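Local coordinates for protein probable L,D-transpeptidase 3 (Mycobacterium tuberculosis, PDB 6D4K) that probably acts as an L,D-transpeptidase in cell-wall biogenesis, does not form 3->3 peptidoglycan cross-links from tetrapeptide stems, and may attach proteins to peptidoglycan, at residues P33-V38 / L107-K112; H126-S131 / G156-S161; L177-S182 / N249-G254. All coordinates share one frame; numbering follows the deposited sequence.

Interaction 1 of 3, residues P33-V38 / L107-K112; sequences PTRGQV and LSSDFK. With CA (calcium ion), chain B.
Three direct hydrogen bonds tie residues 33-38 to strand 107-112. Two join backbone to backbone: Gly36 N donates to Asp110 O at 2.9 Å, and Lys112 N reaches Gln37 O at 2.8 Å, close to straight with an N-H...O angle of 170°. In the third, the Arg35 side chain, with CG anti to the backbone N (chi1 -172°) and a bend at chi3, runs back along the strand and brings NH2 within 3.0 Å of Ser108 O. Ser108 O lies obliquely, tilted out of the guanidinium plane, and the bond is bent, with an N-H...O angle of only 135°. Over one guanidinium face sits Ser109 OG.

Water adds a second polar layer. One molecule links Pro33 O with Ser109 OG and also gives a weak bond to Asp110 O; another joins the same Pro33 O and Ser109 OG more loosely.

The apolar part is a CH-pi contact. Pro33, which follows a cis peptide bond, sets CG 3.8 Å from the centroid of the Phe111 ring, almost on the ring normal, while Gln37 O lies at the ring's edge. Trp94 meets the same ring edge-to-face.

The bonded residues belong to a type II turn from Thr34 to Gln37, with Gly36 at positive phi; Gln37 OE1 accepts from Thr34 N, bracing the turn. Val38 then pairs in parallel with Lys112 and gives its O to calcium at 2.3 Å. The chemistry therefore implies a turn fixed mostly through main-chain atoms, which delivers one neutral carbonyl to the metal.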
loop_
_atom_site.group_PDB
_atom_site.type_symbol
_atom_site.label_atom_id
_atom_site.label_comp_id
_atom_site.label_asym_id
_atom_site.label_seq_id
_atom_site.Cartn_x
_atom_site.Cartn_y
_atom_site.Cartn_z
ATOM N N PRO A 33 -11.958 -9.320 1.943
ATOM C CA PRO A 33 -11.288 -10.528 1.443
ATOM C C PRO A 33 -12.260 -11.680 1.112
ATOM O O PRO A 33 -13.321 -11.785 1.743
ATOM C CB PRO A 33 -10.380 -10.925 2.619
ATOM C CG PRO A 33 -10.090 -9.664 3.290
ATOM C CD PRO A 33 -11.389 -8.892 3.232
ATOM N N THR A 34 -11.912 -12.503 0.113
ATOM C CA THR A 34 -12.699 -13.695 -0.167
ATOM C C THR A 34 -12.545 -14.704 0.972
ATOM O O THR A 34 -11.619 -14.627 1.784
ATOM C CB THR A 34 -12.301 -14.336 -1.510
ATOM O OG1 THR A 34 -10.967 -14.853 -1.440
ATOM C CG2 THR A 34 -12.389 -13.338 -2.658
ATOM N N ARG A 35 -13.436 -15.693 0.998
ATOM C CA ARG A 35 -13.396 -16.681 2.069
ATOM C C ARG A 35 -12.068 -17.433 2.038
ATOM O O ARG A 35 -11.701 -18.038 1.022
ATOM C CB ARG A 35 -14.561 -17.660 1.928
ATOM C CG ARG A 35 -14.688 -18.609 3.114
ATOM C CD ARG A 35 -15.831 -19.601 2.933
ATOM N NE ARG A 35 -17.115 -18.930 2.736
ATOM C CZ ARG A 35 -17.928 -18.553 3.719
ATOM N NH1 ARG A 35 -17.602 -18.786 4.985
ATOM N NH2 ARG A 35 -19.073 -17.946 3.434
ATOM N N GLY A 36 -11.334 -17.370 3.143
ATOM C CA GLY A 36 -10.079 -18.071 3.269
ATOM C C GLY A 36 -8.893 -17.388 2.623
ATOM O O GLY A 36 -7.801 -17.967 2.607
ATOM N N GLN A 37 -9.068 -16.186 2.082
ATOM C CA GLN A 37 -7.970 -15.458 1.467
ATOM C C GLN A 37 -6.924 -15.103 2.517
ATOM O O GLN A 37 -7.258 -14.823 3.674
ATOM C CB GLN A 37 -8.502 -14.180 0.822
ATOM C CG GLN A 37 -7.504 -13.493 -0.124
ATOM C CD GLN A 37 -8.020 -12.199 -0.731
ATOM O OE1 GLN A 37 -9.206 -11.897 -0.667
ATOM N NE2 GLN A 37 -7.124 -11.431 -1.330
ATOM N N VAL A 38 -5.652 -15.134 2.111
ATOM C CA VAL A 38 -4.535 -14.705 2.945
ATOM C C VAL A 38 -4.175 -13.278 2.559
ATOM O O VAL A 38 -3.824 -13.010 1.399
ATOM C CB VAL A 38 -3.321 -15.633 2.780
ATOM C CG1 VAL A 38 -2.178 -15.136 3.663
ATOM C CG2 VAL A 38 -3.697 -17.065 3.115
ATOM N N LEU A 107 -24.050 -11.859 6.137
ATOM C CA LEU A 107 -23.166 -12.732 5.371
ATOM C C LEU A 107 -21.933 -13.041 6.206
ATOM O O LEU A 107 -21.151 -12.141 6.531
ATOM C CB LEU A 107 -22.758 -12.085 4.049
ATOM C CG LEU A 107 -21.563 -12.700 3.312
ATOM C CD1 LEU A 107 -21.725 -14.212 3.109
ATOM C CD2 LEU A 107 -21.309 -11.999 1.977
ATOM N N SER A 108 -21.762 -14.310 6.556
ATOM C CA SER A 108 -20.656 -14.751 7.392
ATOM C C SER A 108 -19.520 -15.266 6.523
ATOM O O SER A 108 -19.743 -16.003 5.559
ATOM C CB SER A 108 -21.110 -15.848 8.355
ATOM O OG SER A 108 -22.108 -15.359 9.235
ATOM N N SER A 109 -18.300 -14.871 6.875
ATOM C CA SER A 109 -17.114 -15.240 6.123
ATOM C C SER A 109 -15.936 -15.284 7.082
ATOM O O SER A 109 -16.065 -15.024 8.286
ATOM C CB SER A 109 -16.854 -14.236 4.994
ATOM O OG SER A 109 -15.983 -14.773 4.015
ATOM N N ASP A 110 -14.778 -15.613 6.538
ATOM C CA ASP A 110 -13.544 -15.500 7.294
ATOM C C ASP A 110 -12.396 -15.343 6.319
ATOM O O ASP A 110 -12.516 -15.641 5.131
ATOM C CB ASP A 110 -13.318 -16.685 8.251
ATOM C CG ASP A 110 -13.169 -18.031 7.534
ATOM O OD1 ASP A 110 -12.516 -18.114 6.471
ATOM O OD2 ASP A 110 -13.701 -19.031 8.061
ATOM N N PHE A 111 -11.278 -14.879 6.843
ATOM C CA PHE A 111 -10.074 -14.753 6.049
ATOM C C PHE A 111 -8.896 -14.947 6.980
ATOM O O PHE A 111 -9.061 -15.046 8.190
ATOM C CB PHE A 111 -10.037 -13.443 5.256
ATOM C CG PHE A 111 -9.988 -12.202 6.109
ATOM C CD1 PHE A 111 -8.763 -11.680 6.519
ATOM C CD2 PHE A 111 -11.156 -11.540 6.472
ATOM C CE1 PHE A 111 -8.701 -10.512 7.269
ATOM C CE2 PHE A 111 -11.106 -10.375 7.235
ATOM C CZ PHE A 111 -9.870 -9.855 7.632
ATOM N N LYS A 112 -7.709 -15.016 6.412
ATOM C CA LYS A 112 -6.490 -15.244 7.163
ATOM C C LYS A 112 -5.527 -14.102 6.920
ATOM O O LYS A 112 -5.473 -13.535 5.826
ATOM C CB LYS A 112 -5.827 -16.564 6.755
ATOM C CG LYS A 112 -6.756 -17.746 7.031
ATOM C CD LYS A 112 -6.035 -18.933 7.651
ATOM C CE LYS A 112 -6.607 -20.247 7.159
ATOM N NZ LYS A 112 -8.094 -20.283 7.236
HETATM CA CA CA B . -2.509 -12.125 -0.323
HETATM O O HOH W 1 -13.829 -13.222 4.104
HETATM O O HOH W 2 -16.043 -13.037 1.163
HETATM O O HOH W 3 -4.371 -13.039 -1.513
HETATM O O HOH W 4 -2.060 -11.523 -2.685
HETATM O O HOH W 5 -3.693 -10.123 -0.175
HETATM O O HOH W 6 -1.331 -14.017 -0.555
#

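Interaction 2 of 3, residues H126-S131 / G156-S161; sequences HTFTVS and GVMPAS
The shortest polar bond runs from Phe128 N to Met158 O, 2.7 Å long and fairly straight at 166°. Its return partner, Met158 N to Phe128 O, completes the hydrogen-bonded pair. Val130 N to Gly156 O and Ala160 N to His126 O continue the ladder at either end. Gly156 has positive phi, and its CA comes close to Val130 O.

On the buried face, Phe128 and Met158 lie side by side and point the same way. Met158 SD approaches the Phe128 ring at its edge, 4.2 Å from CD2. Met158 has CG anti to its carbonyl carbon (chi1 -57°) and is extended beyond it, which carries CE to 3.9 Å from Val130 CG2. Ala160 CB packs at 4.0 Å against Phe128 CB. Trp246 and Tyr247 of helix 241-250 cover this face, Tyr247 meeting the Phe128 ring edge-to-face.

The other face carries Thr127, Thr129, Val157 and Pro159. The two methyls of Val157 divide between the threonines: Val157 CG1 meets Thr127 CG2 at 4.0 Å and CG2 lies beside Thr129. The hydroxyl of Thr127 is bonded to Gln125.

His126 and Thr127 both face Ser122, forming a G1 beta bulge at the start of strand 127-132, where it meets strand 117-122. This is an antiparallel strand pair of the mixed sheet in the YkuD-type L,D-transpeptidase catalytic domain, with Ala160 about 10 Å, side chain to side chain, from Cys236, the residue that faropenem modifies covalently.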
loop_
_atom_site.group_PDB
_atom_site.type_symbol
_atom_site.label_atom_id
_atom_site.label_comp_id
_atom_site.label_asym_id
_atom_site.label_seq_id
_atom_site.Cartn_x
_atom_site.Cartn_y
_atom_site.Cartn_z
ATOM N N HIS A 126 15.003 10.163 4.749
ATOM C CA HIS A 126 15.227 9.507 3.459
ATOM C C HIS A 126 15.410 8.003 3.642
ATOM O O HIS A 126 16.331 7.391 3.096
ATOM C CB HIS A 126 16.396 10.122 2.685
ATOM C CG HIS A 126 16.528 11.600 2.863
ATOM N ND1 HIS A 126 15.580 12.491 2.410
ATOM C CD2 HIS A 126 17.498 12.344 3.445
ATOM C CE1 HIS A 126 15.960 13.721 2.704
ATOM N NE2 HIS A 126 17.120 13.661 3.332
ATOM N N THR A 127 14.524 7.408 4.433
ATOM C CA THR A 127 14.612 5.994 4.753
ATOM C C THR A 127 13.254 5.327 4.612
ATOM O O THR A 127 12.203 5.956 4.761
ATOM C CB THR A 127 15.127 5.764 6.180
ATOM O OG1 THR A 127 14.226 6.367 7.114
ATOM C CG2 THR A 127 16.527 6.351 6.360
ATOM N N PHE A 128 13.298 4.034 4.323
ATOM C CA PHE A 128 12.122 3.180 4.338
ATOM C C PHE A 128 12.473 2.020 5.250
ATOM O O PHE A 128 13.401 1.263 4.956
ATOM C CB PHE A 128 11.800 2.692 2.921
ATOM C CG PHE A 128 10.495 1.954 2.797
ATOM C CD1 PHE A 128 9.294 2.612 2.998
ATOM C CD2 PHE A 128 10.467 0.620 2.422
ATOM C CE1 PHE A 128 8.093 1.952 2.861
ATOM C CE2 PHE A 128 9.263 -0.050 2.275
ATOM C CZ PHE A 128 8.073 0.619 2.499
ATOM N N THR A 129 11.761 1.899 6.365
ATOM C CA THR A 129 12.070 0.911 7.390
ATOM C C THR A 129 11.040 -0.203 7.323
ATOM O O THR A 129 9.839 0.050 7.457
ATOM C CB THR A 129 12.059 1.555 8.775
ATOM O OG1 THR A 129 12.974 2.661 8.799
ATOM C CG2 THR A 129 12.448 0.531 9.842
ATOM N N VAL A 130 11.505 -1.435 7.131
ATOM C CA VAL A 130 10.620 -2.586 7.013
ATOM C C VAL A 130 10.738 -3.424 8.274
ATOM O O VAL A 130 11.846 -3.736 8.726
ATOM C CB VAL A 130 10.935 -3.428 5.761
ATOM C CG1 VAL A 130 9.999 -4.625 5.676
ATOM C CG2 VAL A 130 10.841 -2.582 4.515
ATOM N N SER A 131 9.600 -3.816 8.822
ATOM C CA SER A 131 9.570 -4.758 9.925
ATOM C C SER A 131 8.631 -5.906 9.588
ATOM O O SER A 131 7.640 -5.740 8.863
ATOM C CB SER A 131 9.136 -4.094 11.233
ATOM O OG SER A 131 7.851 -3.529 11.103
ATOM N N GLY A 156 16.747 -3.575 8.634
ATOM C CA GLY A 156 15.506 -3.155 8.020
ATOM C C GLY A 156 15.436 -1.709 7.596
ATOM O O GLY A 156 14.427 -1.312 7.001
ATOM N N VAL A 157 16.455 -0.905 7.875
ATOM C CA VAL A 157 16.436 0.503 7.499
ATOM C C VAL A 157 17.037 0.617 6.105
ATOM O O VAL A 157 18.244 0.429 5.916
ATOM C CB VAL A 157 17.178 1.378 8.516
ATOM C CG1 VAL A 157 17.132 2.842 8.081
ATOM C CG2 VAL A 157 16.566 1.217 9.905
ATOM N N MET A 158 16.188 0.920 5.127
ATOM C CA MET A 158 16.577 1.024 3.733
ATOM C C MET A 158 16.693 2.480 3.330
ATOM O O MET A 158 15.849 3.308 3.698
ATOM C CB MET A 158 15.533 0.376 2.825
ATOM C CG MET A 158 15.236 -1.077 3.119
ATOM S SD MET A 158 13.917 -1.674 2.054
ATOM C CE MET A 158 13.986 -3.450 2.309
ATOM N N PRO A 159 17.723 2.828 2.578
ATOM C CA PRO A 159 17.817 4.205 2.091
ATOM C C PRO A 159 16.879 4.404 0.905
ATOM O O PRO A 159 16.682 3.509 0.075
ATOM C CB PRO A 159 19.311 4.374 1.766
ATOM C CG PRO A 159 19.985 3.225 2.608
ATOM C CD PRO A 159 18.997 2.110 2.450
ATOM N N ALA A 160 16.216 5.551 0.905
ATOM C CA ALA A 160 15.062 5.786 0.063
ATOM C C ALA A 160 15.122 7.221 -0.423
ATOM O O ALA A 160 15.913 8.038 0.061
ATOM C CB ALA A 160 13.752 5.550 0.827
ATOM N N SER A 161 14.278 7.521 -1.400
ATOM C CA SER A 161 14.133 8.876 -1.906
ATOM C C SER A 161 12.653 9.092 -2.156
ATOM O O SER A 161 12.041 8.350 -2.930
ATOM C CB SER A 161 14.940 9.073 -3.192
ATOM O OG SER A 161 14.974 10.435 -3.566
#

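Interaction 3 of 3, residues L177-S182 / N249-G254; sequences LSKERS and NAVDIG. With CA (calcium ion), chain B.
Chi1 of -82° sets the Lys179 CG beside the backbone N, and a bend at chi3 (57°) leads the side chain from its strand across to the segment that follows helix 241-250. There Lys179 NZ donates to Val251 O at 2.8 Å, and the nitrogen lies nearly in line with the C=O bond. The same ammonium group bonds to Tyr248 O and to a water 3.1 Å from Lys179 NZ, so three oxygens grip it; the Tyr248 ring adds a cation-pi contact. That water can also donate to Asp252 OD1, which would link the lysine indirectly to the metal ligand.

The aliphatic part of the lysine is used as well. Lys179 CD rests 3.6 Å from Ile253 CD1, where the two side chains cross, and Val251 CG1 approaches the same methylene. Ile253 CG1 lies 3.7 Å from Ser178 CA, packing against the backbone of the strand.

Asp252 turns away from the strand and binds calcium through both carboxylate oxygens, OD1 and OD2 each at 2.5 Å. One metal-bound water donates to Ile253 O. The positive charge of Lys179, some 5.5 Å from NZ to Asp252 OD1, would probably, with the calcium ion, help stabilise the negative charge of this carboxylate.

The contact thus joins the end of strand 172-180 to the exit of helix 241-250, just ahead of strand 256-260. Strand 207-209 flanks the first segment through backbone bonds to Arg209, while Ile253 bonds to Gly40 beyond strand 38-39.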
loop_
_atom_site.group_PDB
_atom_site.type_symbol
_atom_site.label_atom_id
_atom_site.label_comp_id
_atom_site.label_asym_id
_atom_site.label_seq_id
_atom_site.Cartn_x
_atom_site.Cartn_y
_atom_site.Cartn_z
ATOM N N LEU A 177 -2.089 -1.988 -2.393
ATOM C CA LEU A 177 -3.225 -2.290 -3.259
ATOM C C LEU A 177 -2.910 -3.351 -4.301
ATOM O O LEU A 177 -3.811 -4.089 -4.706
ATOM C CB LEU A 177 -3.692 -1.032 -3.990
ATOM C CG LEU A 177 -4.123 0.132 -3.099
ATOM C CD1 LEU A 177 -4.484 1.352 -3.929
ATOM C CD2 LEU A 177 -5.286 -0.261 -2.195
ATOM N N SER A 178 -1.666 -3.420 -4.768
ATOM C CA SER A 178 -1.281 -4.400 -5.772
ATOM C C SER A 178 0.238 -4.476 -5.817
ATOM O O SER A 178 0.938 -3.594 -5.302
ATOM C CB SER A 178 -1.835 -4.030 -7.155
ATOM O OG SER A 178 -1.231 -2.851 -7.665
ATOM N N LYS A 179 0.727 -5.545 -6.448
ATOM C CA LYS A 179 2.143 -5.820 -6.679
ATOM C C LYS A 179 2.274 -6.224 -8.139
ATOM O O LYS A 179 1.524 -7.085 -8.610
ATOM C CB LYS A 179 2.657 -6.999 -5.801
ATOM C CG LYS A 179 3.041 -6.668 -4.370
ATOM C CD LYS A 179 3.041 -7.921 -3.518
ATOM C CE LYS A 179 3.969 -9.015 -4.030
ATOM N NZ LYS A 179 4.351 -9.899 -2.892
ATOM N N GLU A 180 3.248 -5.646 -8.837
ATOM C CA GLU A 180 3.426 -5.941 -10.251
ATOM C C GLU A 180 4.896 -5.851 -10.629
ATOM O O GLU A 180 5.661 -5.108 -10.020
ATOM C CB GLU A 180 2.615 -4.966 -11.111
ATOM C CG GLU A 180 1.689 -5.664 -12.071
ATOM C CD GLU A 180 1.058 -4.726 -13.065
ATOM O OE1 GLU A 180 0.992 -5.100 -14.256
ATOM O OE2 GLU A 180 0.632 -3.621 -12.659
ATOM N N ARG A 181 5.271 -6.593 -11.673
ATOM C CA ARG A 181 6.617 -6.580 -12.232
ATOM C C ARG A 181 6.630 -5.868 -13.576
ATOM O O ARG A 181 5.646 -5.892 -14.321
ATOM C CB ARG A 181 7.130 -8.004 -12.437
ATOM C CG ARG A 181 7.188 -8.833 -11.171
ATOM C CD ARG A 181 8.328 -8.384 -10.279
ATOM N NE ARG A 181 9.591 -8.290 -11.004
ATOM C CZ ARG A 181 10.457 -9.290 -11.135
ATOM N NH1 ARG A 181 10.190 -10.472 -10.601
ATOM N NH2 ARG A 181 11.583 -9.112 -11.810
ATOM N N SER A 182 7.769 -5.241 -13.876
ATOM C CA SER A 182 8.044 -4.658 -15.189
ATOM C C SER A 182 6.884 -3.802 -15.694
ATOM O O SER A 182 6.476 -3.877 -16.857
ATOM C CB SER A 182 8.448 -5.727 -16.206
ATOM O OG SER A 182 9.657 -6.362 -15.822
ATOM N N ASN A 249 8.973 -9.026 -2.294
ATOM C CA ASN A 249 8.782 -10.445 -2.026
ATOM C C ASN A 249 8.219 -10.699 -0.634
ATOM O O ASN A 249 7.573 -11.732 -0.422
ATOM C CB ASN A 249 10.097 -11.207 -2.221
ATOM C CG ASN A 249 10.490 -11.339 -3.683
ATOM O OD1 ASN A 249 9.648 -11.277 -4.585
ATOM N ND2 ASN A 249 11.775 -11.558 -3.921
ATOM N N ALA A 250 8.451 -9.784 0.315
ATOM C CA ALA A 250 7.970 -9.970 1.680
ATOM C C ALA A 250 6.532 -9.505 1.874
ATOM O O ALA A 250 5.810 -10.090 2.688
ATOM C CB ALA A 250 8.883 -9.224 2.646
ATOM N N VAL A 251 6.099 -8.458 1.157
ATOM C CA VAL A 251 4.860 -7.761 1.474
ATOM C C VAL A 251 3.688 -8.446 0.775
ATOM O O VAL A 251 3.825 -9.122 -0.254
ATOM C CB VAL A 251 4.992 -6.277 1.063
ATOM C CG1 VAL A 251 4.857 -6.118 -0.456
ATOM C CG2 VAL A 251 3.997 -5.401 1.825
ATOM N N ASP A 252 2.505 -8.252 1.334
ATOM C CA ASP A 252 1.281 -8.775 0.748
ATOM C C ASP A 252 0.295 -7.645 0.515
ATOM O O ASP A 252 0.370 -6.582 1.139
ATOM C CB ASP A 252 0.623 -9.825 1.659
ATOM C CG ASP A 252 -0.430 -10.677 0.944
ATOM O OD1 ASP A 252 -0.485 -10.670 -0.310
ATOM O OD2 ASP A 252 -1.219 -11.373 1.639
ATOM N N ILE A 253 -0.646 -7.884 -0.403
ATOM C CA ILE A 253 -1.719 -6.917 -0.611
ATOM C C ILE A 253 -2.509 -6.789 0.682
ATOM O O ILE A 253 -2.919 -7.786 1.287
ATOM C CB ILE A 253 -2.601 -7.290 -1.817
ATOM C CG1 ILE A 253 -1.893 -6.970 -3.141
ATOM C CG2 ILE A 253 -3.933 -6.532 -1.767
ATOM C CD1 ILE A 253 -0.561 -7.675 -3.381
ATOM N N GLY A 254 -2.696 -5.551 1.129
ATOM C CA GLY A 254 -3.340 -5.281 2.389
ATOM C C GLY A 254 -2.390 -4.896 3.497
ATOM O O GLY A 254 -2.844 -4.377 4.505
HETATM CA CA CA B . -2.509 -12.125 -0.323
HETATM O O HOH W 7 1.676 -11.147 -2.107
HETATM O O HOH W 5 -3.693 -10.123 -0.175
HETATM O O HOH W 4 -2.060 -11.523 -2.685
HETATM O O HOH W 3 -4.371 -13.039 -1.513
HETATM O O HOH W 6 -1.331 -14.017 -0.555
#

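How the interactions relate
The three contacts follow one another along the chain, each closing before the next opens. Interaction 1 belongs to the four-stranded mixed sheet of the Ig-like part, whereas interactions 2 and 3, with centres about 17 Å apart, both reach the mixed sheet of the catalytic domain. Helix 241-250 connects these two: it covers the buried face of interaction 2 and ends in interaction 3. Interactions 1 and 2 lie on opposite sides of the chain's centre, about 32 Å between centres. Interactions 1 and 3, centres about 19 Å apart, meet at calcium, where Val38 and Asp252 supply protein ligands and four waters are shared, so the ion bridges the Ig-like and catalytic parts.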